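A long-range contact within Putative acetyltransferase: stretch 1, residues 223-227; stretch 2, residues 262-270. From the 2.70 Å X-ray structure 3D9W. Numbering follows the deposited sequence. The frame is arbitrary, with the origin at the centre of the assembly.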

# COMPACT_ATOMS: atom_id res chain seq x y z
N PHE A 223 -3.79 10.39 7.78
CA PHE A 223 -2.61 10.15 6.97
C PHE A 223 -3.10 9.62 5.62
O PHE A 223 -3.48 8.45 5.49
CB PHE A 223 -1.68 9.14 7.63
CG PHE A 223 -0.36 9.01 6.94
CD1 PHE A 223 0.56 10.05 6.99
CD2 PHE A 223 -0.07 7.89 6.18
CE1 PHE A 223 1.75 9.97 6.30
CE2 PHE A 223 1.12 7.80 5.48
CZ PHE A 223 2.03 8.85 5.54
N LEU A 224 -3.10 10.49 4.62
CA LEU A 224 -3.58 10.12 3.29
C LEU A 224 -2.54 10.27 2.19
O LEU A 224 -1.74 11.21 2.17
CB LEU A 224 -4.79 10.99 2.93
CG LEU A 224 -5.82 11.25 4.03
CD1 LEU A 224 -6.90 12.19 3.52
CD2 LEU A 224 -6.42 9.93 4.48
N GLN A 225 -2.55 9.33 1.26
CA GLN A 225 -1.65 9.40 0.14
C GLN A 225 -2.49 9.10 -1.09
O GLN A 225 -3.50 8.40 -1.02
CB GLN A 225 -0.54 8.36 0.25
CG GLN A 225 0.31 8.46 1.47
CD GLN A 225 1.40 7.43 1.47
OE1 GLN A 225 2.38 7.55 0.73
NE2 GLN A 225 1.24 6.41 2.30
N ARG A 226 -2.09 9.68 -2.22
CA ARG A 226 -2.77 9.46 -3.48
C ARG A 226 -1.59 9.35 -4.42
O ARG A 226 -0.71 10.22 -4.42
CB ARG A 226 -3.66 10.64 -3.86
CG ARG A 226 -4.48 10.39 -5.11
CD ARG A 226 -5.42 9.22 -4.91
NE ARG A 226 -6.32 9.07 -6.04
CZ ARG A 226 -6.06 8.36 -7.13
NH1 ARG A 226 -4.91 7.71 -7.24
NH2 ARG A 226 -6.94 8.31 -8.11
N PHE A 227 -1.53 8.28 -5.20
CA PHE A 227 -0.39 8.12 -6.08
C PHE A 227 -0.69 8.16 -7.57
O PHE A 227 -1.57 7.45 -8.07
CB PHE A 227 0.34 6.82 -5.73
CG PHE A 227 1.64 6.66 -6.42
CD1 PHE A 227 2.64 7.60 -6.24
CD2 PHE A 227 1.87 5.58 -7.28
CE1 PHE A 227 3.85 7.48 -6.91
CE2 PHE A 227 3.08 5.45 -7.95
CZ PHE A 227 4.07 6.41 -7.76
N VAL A 262 -9.77 19.30 0.11
CA VAL A 262 -8.51 18.66 -0.26
C VAL A 262 -8.68 17.15 -0.33
O VAL A 262 -8.17 16.50 -1.23
CB VAL A 262 -7.40 18.99 0.76
CG1 VAL A 262 -6.23 18.04 0.60
CG2 VAL A 262 -6.93 20.42 0.57
N ILE A 263 -9.42 16.61 0.64
CA ILE A 263 -9.66 15.18 0.73
C ILE A 263 -10.53 14.64 -0.40
O ILE A 263 -10.40 13.48 -0.78
CB ILE A 263 -10.29 14.86 2.10
CG1 ILE A 263 -9.26 15.13 3.20
CG2 ILE A 263 -10.75 13.41 2.15
CD1 ILE A 263 -9.83 15.03 4.59
N ASN A 264 -11.42 15.47 -0.93
CA ASN A 264 -12.29 15.06 -2.03
C ASN A 264 -11.60 15.19 -3.38
O ASN A 264 -11.60 14.25 -4.19
CB ASN A 264 -13.57 15.91 -2.04
CG ASN A 264 -14.28 15.87 -3.38
OD1 ASN A 264 -14.75 14.83 -3.82
ND2 ASN A 264 -14.38 17.02 -4.03
N GLU A 265 -10.99 16.35 -3.63
CA GLU A 265 -10.32 16.60 -4.89
C GLU A 265 -8.98 15.90 -5.02
O GLU A 265 -8.69 15.29 -6.05
CB GLU A 265 -10.12 18.09 -5.09
CG GLU A 265 -11.33 18.94 -4.74
CD GLU A 265 -11.19 20.37 -5.21
OE1 GLU A 265 -10.13 20.98 -4.99
OE2 GLU A 265 -12.16 20.90 -5.79
N LEU A 266 -8.17 16.00 -3.98
CA LEU A 266 -6.83 15.41 -3.97
C LEU A 266 -6.70 13.96 -3.55
O LEU A 266 -5.68 13.33 -3.83
CB LEU A 266 -5.90 16.22 -3.10
CG LEU A 266 -5.48 17.56 -3.66
CD1 LEU A 266 -4.02 17.79 -3.31
CD2 LEU A 266 -5.66 17.56 -5.17
N PHE A 267 -7.70 13.42 -2.87
CA PHE A 267 -7.58 12.06 -2.40
C PHE A 267 -8.74 11.17 -2.76
O PHE A 267 -8.79 10.00 -2.37
CB PHE A 267 -7.35 12.10 -0.89
CG PHE A 267 -6.05 12.76 -0.51
CD1 PHE A 267 -4.84 12.09 -0.69
CD2 PHE A 267 -6.03 14.05 -0.02
CE1 PHE A 267 -3.62 12.70 -0.41
CE2 PHE A 267 -4.81 14.68 0.27
CZ PHE A 267 -3.61 14.00 0.08
N ASP A 268 -9.68 11.72 -3.52
CA ASP A 268 -10.84 10.99 -3.98
C ASP A 268 -11.48 10.16 -2.89
O ASP A 268 -11.84 9.01 -3.09
CB ASP A 268 -10.44 10.12 -5.16
CG ASP A 268 -9.84 10.93 -6.26
OD1 ASP A 268 -10.50 11.90 -6.69
OD2 ASP A 268 -8.71 10.61 -6.70
N ILE A 269 -11.59 10.79 -1.73
CA ILE A 269 -12.18 10.19 -0.57
C ILE A 269 -13.43 11.01 -0.24
O ILE A 269 -13.36 12.24 -0.19
CB ILE A 269 -11.19 10.22 0.61
CG1 ILE A 269 -10.05 9.25 0.30
CG2 ILE A 269 -11.89 9.89 1.92
CD1 ILE A 269 -8.98 9.20 1.35
N GLU A 270 -14.55 10.32 -0.04
CA GLU A 270 -15.84 10.95 0.28
C GLU A 270 -16.34 10.40 1.62
O GLU A 270 -16.45 9.19 1.81
CB GLU A 270 -16.85 10.63 -0.82
CG GLU A 270 -17.89 11.72 -1.06
CD GLU A 270 -18.06 12.01 -2.55
OE1 GLU A 270 -17.04 12.08 -3.28
OE2 GLU A 270 -19.23 12.19 -2.98

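A short β-strand packs against the end region of a distant helix and the loop that follows it, joining an apolar cluster around F267 to a single salt bridge between R226 and D268. The strand sends alternate side chains to this surface: the CA-to-CB bonds of L224 and R226 point toward the second stretch, whereas that of Q225 points away, and its side-chain amide is hydrogen-bonded elsewhere in the structure.

L224 supplies much of the apolar contact. Its CB lies over one face of the F267 ring, 4.0 Å from the ring centroid and 17° off the normal, a CH-pi arrangement in which the closest side-chain approach is L224 CB to F267 CD1 at 3.8 Å. L224 CD1 comes 3.8 Å from I263 CG1, and both methyls approach I269 CD1, L224 CD2 at 4.1 Å and L224 CD1 at 4.2 Å. F267 starts sideways at its CA-to-CB bond, but its ring reaches the strand backbone, with CE1 3.5 Å from L224 O and the ring edge directed at Q225 C, 3.8 Å from CD1.

R226 adds its base to the packing round F267 and carries the contact on to a charged pair. R226 CB sits 3.7 Å from F267 CD1 and 3.4 Å from L266 O, so the base of the side chain is packed before its charged end begins. The guanidinium then meets D268 near its own plane: R226 NE donates to D268 OD2 at 2.9 Å with an N-H...O angle of 155°, and R226 NH2 donates to the same OD2 at 3.2 Å and a more bent 137°. One carboxylate oxygen thus accepts both hydrogen bonds, while D268 OD1 and R226 NH1 are hydrogen-bonded elsewhere. Within the second stretch, I269 N donates to I263 O at 3.1 Å, linking the backbones of two residues that both touch L224.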